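Local coordinates for protein phosphoribosylaminoimidazole carboxylase, ATPase subunit (Bacillus anthracis, PDB 4DLK) that catalyses, as an ATP-grasp enzyme of purine biosynthesis, the ATP-dependent carboxylation of aminoimidazole ribonucleotide with bicarbonate to give N5-carboxyaminoimidazole ribonucleotide, at residues 104-109 with 147-152. Residues are numbered along the deposited sequence; the frame is centred on the assembly and turned at random.
With ATP (adenosine-5'-triphosphate), chain F.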
ATOM      1  N   THR A 104      24.681  -3.138 -16.572  1.00 21.59           N
ATOM      2  CA  THR A 104      23.507  -3.990 -16.813  1.00 21.08           C
ATOM      3  C   THR A 104      22.885  -3.832 -18.207  1.00 20.76           C
ATOM      4  O   THR A 104      21.992  -4.586 -18.572  1.00 21.61           O
ATOM      5  CB  THR A 104      22.396  -3.737 -15.775  1.00 20.10           C
ATOM      6  OG1 THR A 104      21.923  -2.392 -15.899  1.00 19.37           O
ATOM      7  CG2 THR A 104      22.898  -3.978 -14.357  1.00 20.19           C
ATOM      8  N   GLN A 105      23.342  -2.854 -18.981  1.00 21.25           N
ATOM      9  CA  GLN A 105      22.725  -2.578 -20.283  1.00 21.30           C
ATOM     10  C   GLN A 105      23.308  -3.404 -21.429  1.00 19.88           C
ATOM     11  O   GLN A 105      22.753  -3.447 -22.522  1.00 19.70           O
ATOM     12  CB  GLN A 105      22.785  -1.075 -20.599  1.00 23.20           C
ATOM     13  CG  GLN A 105      21.709  -0.268 -19.884  1.00 25.11           C
ATOM     14  CD  GLN A 105      20.309  -0.582 -20.385  1.00 26.33           C
ATOM     15  OE1 GLN A 105      19.571  -1.363 -19.770  1.00 27.15           O
ATOM     16  NE2 GLN A 105      19.937   0.017 -21.514  1.00 27.33           N
ATOM     17  N   ASN A 106      24.434  -4.053 -21.165  1.00 17.79           N
ATOM     18  CA  ASN A 106      25.105  -4.878 -22.147  1.00 16.46           C
ATOM     19  C   ASN A 106      25.354  -6.240 -21.515  1.00 15.96           C
ATOM     20  O   ASN A 106      25.958  -6.315 -20.447  1.00 15.36           O
ATOM     21  CB  ASN A 106      26.425  -4.210 -22.569  1.00 16.16           C
ATOM     22  CG  ASN A 106      27.152  -4.971 -23.670  1.00 16.28           C
ATOM     23  OD1 ASN A 106      27.544  -6.125 -23.496  1.00 15.66           O
ATOM     24  ND2 ASN A 106      27.341  -4.315 -24.818  1.00 16.36           N
ATOM     25  N   ARG A 107      24.878  -7.304 -22.164  1.00 15.71           N
ATOM     26  CA  ARG A 107      24.974  -8.665 -21.604  1.00 15.67           C
ATOM     27  C   ARG A 107      26.425  -9.099 -21.354  1.00 15.87           C
ATOM     28  O   ARG A 107      26.707  -9.769 -20.364  1.00 15.77           O
ATOM     29  CB  ARG A 107      24.284  -9.697 -22.511  1.00 15.77           C
ATOM     30  CG  ARG A 107      22.774  -9.561 -22.662  1.00 16.28           C
ATOM     31  CD  ARG A 107      22.208 -10.822 -23.315  1.00 16.49           C
ATOM     32  NE  ARG A 107      20.794 -10.702 -23.678  1.00 16.68           N
ATOM     33  CZ  ARG A 107      19.781 -10.738 -22.810  1.00 17.00           C
ATOM     34  NH1 ARG A 107      18.532 -10.625 -23.244  1.00 16.72           N
ATOM     35  NH2 ARG A 107      20.006 -10.879 -21.503  1.00 16.73           N
ATOM     36  N   PHE A 108      27.337  -8.720 -22.252  1.00 15.74           N
ATOM     37  CA  PHE A 108      28.758  -9.049 -22.085  1.00 15.59           C
ATOM     38  C   PHE A 108      29.371  -8.285 -20.908  1.00 15.51           C
ATOM     39  O   PHE A 108      30.037  -8.878 -20.061  1.00 14.70           O
ATOM     40  CB  PHE A 108      29.563  -8.811 -23.378  1.00 16.04           C
ATOM     41  CG  PHE A 108      31.019  -9.196 -23.266  1.00 16.24           C
ATOM     42  CD1 PHE A 108      31.404 -10.533 -23.284  1.00 16.36           C
ATOM     43  CD2 PHE A 108      31.998  -8.222 -23.136  1.00 16.42           C
ATOM     44  CE1 PHE A 108      32.738 -10.889 -23.171  1.00 16.74           C
ATOM     45  CE2 PHE A 108      33.338  -8.569 -23.024  1.00 17.23           C
ATOM     46  CZ  PHE A 108      33.707  -9.906 -23.045  1.00 17.04           C
ATOM     47  N   THR A 109      29.122  -6.979 -20.855  1.00 15.41           N
ATOM     48  CA  THR A 109      29.592  -6.143 -19.754  1.00 15.73           C
ATOM     49  C   THR A 109      29.018  -6.625 -18.419  1.00 15.62           C
ATOM     50  O   THR A 109      29.717  -6.627 -17.406  1.00 15.10           O
ATOM     51  CB  THR A 109      29.212  -4.672 -19.979  1.00 16.20           C
ATOM     52  OG1 THR A 109      29.634  -4.279 -21.287  1.00 17.01           O
ATOM     53  CG2 THR A 109      29.875  -3.761 -18.946  1.00 16.14           C
ATOM     54  N   LYS A 147      22.839 -14.644 -27.838  1.00 20.43           N
ATOM     55  CA  LYS A 147      22.007 -13.482 -27.503  1.00 20.33           C
ATOM     56  C   LYS A 147      22.670 -12.188 -27.952  1.00 20.11           C
ATOM     57  O   LYS A 147      23.879 -12.031 -27.803  1.00 20.29           O
ATOM     58  CB  LYS A 147      21.796 -13.379 -25.993  1.00 20.33           C
ATOM     59  CG  LYS A 147      21.343 -14.647 -25.294  1.00 20.87           C
ATOM     60  CD  LYS A 147      21.292 -14.426 -23.795  1.00 20.58           C
ATOM     61  CE  LYS A 147      21.031 -15.733 -23.066  1.00 21.19           C
ATOM     62  NZ  LYS A 147      20.878 -15.509 -21.600  1.00 21.01           N
ATOM     63  N   THR A 148      21.877 -11.257 -28.477  1.00 19.55           N
ATOM     64  CA  THR A 148      22.353  -9.892 -28.705  1.00 19.23           C
ATOM     65  C   THR A 148      22.773  -9.285 -27.368  1.00 19.29           C
ATOM     66  O   THR A 148      22.099  -9.481 -26.347  1.00 19.25           O
ATOM     67  CB  THR A 148      21.275  -9.001 -29.347  1.00 19.19           C
ATOM     68  OG1 THR A 148      20.108  -8.974 -28.510  1.00 19.68           O
ATOM     69  CG2 THR A 148      20.882  -9.528 -30.732  1.00 19.55           C
ATOM     70  N   THR A 149      23.889  -8.564 -27.372  1.00 18.48           N
ATOM     71  CA  THR A 149      24.395  -7.941 -26.154  1.00 18.34           C
ATOM     72  C   THR A 149      23.521  -6.775 -25.696  1.00 18.61           C
ATOM     73  O   THR A 149      23.418  -6.508 -24.500  1.00 17.92           O
ATOM     74  CB  THR A 149      25.844  -7.456 -26.325  1.00 18.22           C
ATOM     75  OG1 THR A 149      25.920  -6.567 -27.449  1.00 17.15           O
ATOM     76  CG2 THR A 149      26.785  -8.645 -26.539  1.00 18.03           C
ATOM     77  N   THR A 150      22.892  -6.082 -26.644  1.00 19.43           N
ATOM     78  CA  THR A 150      21.993  -4.981 -26.299  1.00 20.19           C
ATOM     79  C   THR A 150      20.645  -5.122 -26.987  1.00 20.75           C
ATOM     80  O   THR A 150      20.538  -5.768 -28.040  1.00 20.39           O
ATOM     81  CB  THR A 150      22.571  -3.608 -26.687  1.00 20.96           C
ATOM     82  OG1 THR A 150      22.816  -3.584 -28.099  1.00 22.36           O
ATOM     83  CG2 THR A 150      23.870  -3.313 -25.931  1.00 21.41           C
ATOM     84  N   GLY A 151      19.625  -4.512 -26.381  1.00 20.66           N
ATOM     85  CA  GLY A 151      18.299  -4.398 -26.985  1.00 21.43           C
ATOM     86  C   GLY A 151      17.437  -5.638 -26.854  1.00 21.94           C
ATOM     87  O   GLY A 151      16.261  -5.614 -27.207  1.00 22.47           O
ATOM     88  N   GLY A 152      18.015  -6.723 -26.341  1.00 21.55           N
ATOM     89  CA  GLY A 152      17.303  -7.993 -26.241  1.00 21.15           C
ATOM     90  C   GLY A 152      16.280  -7.984 -25.119  1.00 21.09           C
ATOM     91  O   GLY A 152      16.560  -7.524 -24.018  1.00 20.25           O
TER
HETATM   92  PG  ATP F 404      13.047 -11.172 -20.528  1.00 18.58           P
HETATM   93  O1G ATP F 404      14.119 -10.889 -19.499  1.00 18.04           O
HETATM   94  O2G ATP F 404      12.012 -12.168 -20.035  1.00 18.31           O
HETATM   95  O3G ATP F 404      12.466  -9.932 -21.162  1.00 18.11           O
HETATM   96  PB  ATP F 404      15.335 -12.040 -22.084  1.00 18.85           P
HETATM   97  O1B ATP F 404      15.454 -12.672 -23.437  1.00 18.75           O
HETATM   98  O2B ATP F 404      16.044 -10.751 -21.767  1.00 18.56           O
HETATM   99  O3B ATP F 404      13.745 -11.901 -21.793  1.00 18.58           O
HETATM  100  PA  ATP F 404      16.928 -14.115 -20.870  1.00 20.11           P
HETATM  101  O1A ATP F 404      17.020 -14.560 -19.438  1.00 20.28           O
HETATM  102  O2A ATP F 404      18.131 -13.499 -21.539  1.00 20.69           O
HETATM  103  O3A ATP F 404      15.673 -13.118 -20.940  1.00 19.71           O
HETATM  104  O5' ATP F 404      16.482 -15.403 -21.731  1.00 20.81           O
HETATM  105  C5' ATP F 404      15.121 -15.838 -21.739  1.00 21.18           C
HETATM  106  C4' ATP F 404      15.005 -17.311 -21.371  1.00 21.55           C
HETATM  107  O4' ATP F 404      15.923 -18.096 -22.144  1.00 22.00           O
HETATM  108  C3' ATP F 404      15.357 -17.585 -19.916  1.00 21.93           C
HETATM  109  O3' ATP F 404      14.227 -17.461 -19.048  1.00 22.14           O
HETATM  110  C2' ATP F 404      15.890 -19.003 -19.939  1.00 21.96           C
HETATM  111  O2' ATP F 404      14.824 -19.944 -19.765  1.00 23.00           O
HETATM  112  C1' ATP F 404      16.435 -19.169 -21.342  1.00 21.82           C
HETATM  113  N9  ATP F 404      17.910 -19.092 -21.261  1.00 21.72           N
HETATM  114  C8  ATP F 404      18.656 -17.982 -21.447  1.00 21.81           C
HETATM  115  N7  ATP F 404      19.974 -18.250 -21.296  1.00 21.86           N
HETATM  116  C5  ATP F 404      20.090 -19.555 -21.002  1.00 21.63           C
HETATM  117  C6  ATP F 404      21.204 -20.488 -20.720  1.00 21.60           C
HETATM  118  N6  ATP F 404      22.490 -20.055 -20.728  1.00 21.10           N
HETATM  119  N1  ATP F 404      20.893 -21.782 -20.452  1.00 21.88           N
HETATM  120  C2  ATP F 404      19.615 -22.226 -20.439  1.00 22.30           C
HETATM  121  N3  ATP F 404      18.557 -21.432 -20.692  1.00 21.85           N
HETATM  122  C4  ATP F 404      18.724 -20.110 -20.973  1.00 21.94           C
HETATM  123  O   HOH W   1      19.346 -10.750 -26.428  1.00 23.13           O
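In the ATP site of this ATP-grasp enzyme, R107 and K147 cross at about a right angle and reach the nucleotide together. R107 has CG beside its backbone N (chi1 -65°) and a chain extended from CG to NE, long enough to bring NH1 to ATP O2B at 2.9 Å, in the guanidinium plane and nearly straight (165°). K147 CD lies over one face of that guanidinium, and ATP O2A over the same face. Fully extended beyond CG, K147 delivers NZ to ATP N7 at 2.9 Å, with a weak bond to O2A; a long flexible cation can thus serve both base and phosphate. The phosphates, with E268 on R107 NH2 and E182 on K147, probably offset the two positive charges. R107 NE makes a weak bond to T148 O, and water 1 joins R107 NE to T148 OG1. A backbone hydrogen bond from R107 N to T149 O, 2.9 Å long, ties the two segments together. Beside it, N106 is the N-cap: a short amide whose OD1 accepts from F108 N weakly and from T109 N at 3.2 Å, while packing on T149 CB at 3.6 Å. E178 accepts from T149 OG1. The contact joins the start of helix 107-116 to the end of strand 144-148, with I180 of neighbouring strand 179-183 packing against both.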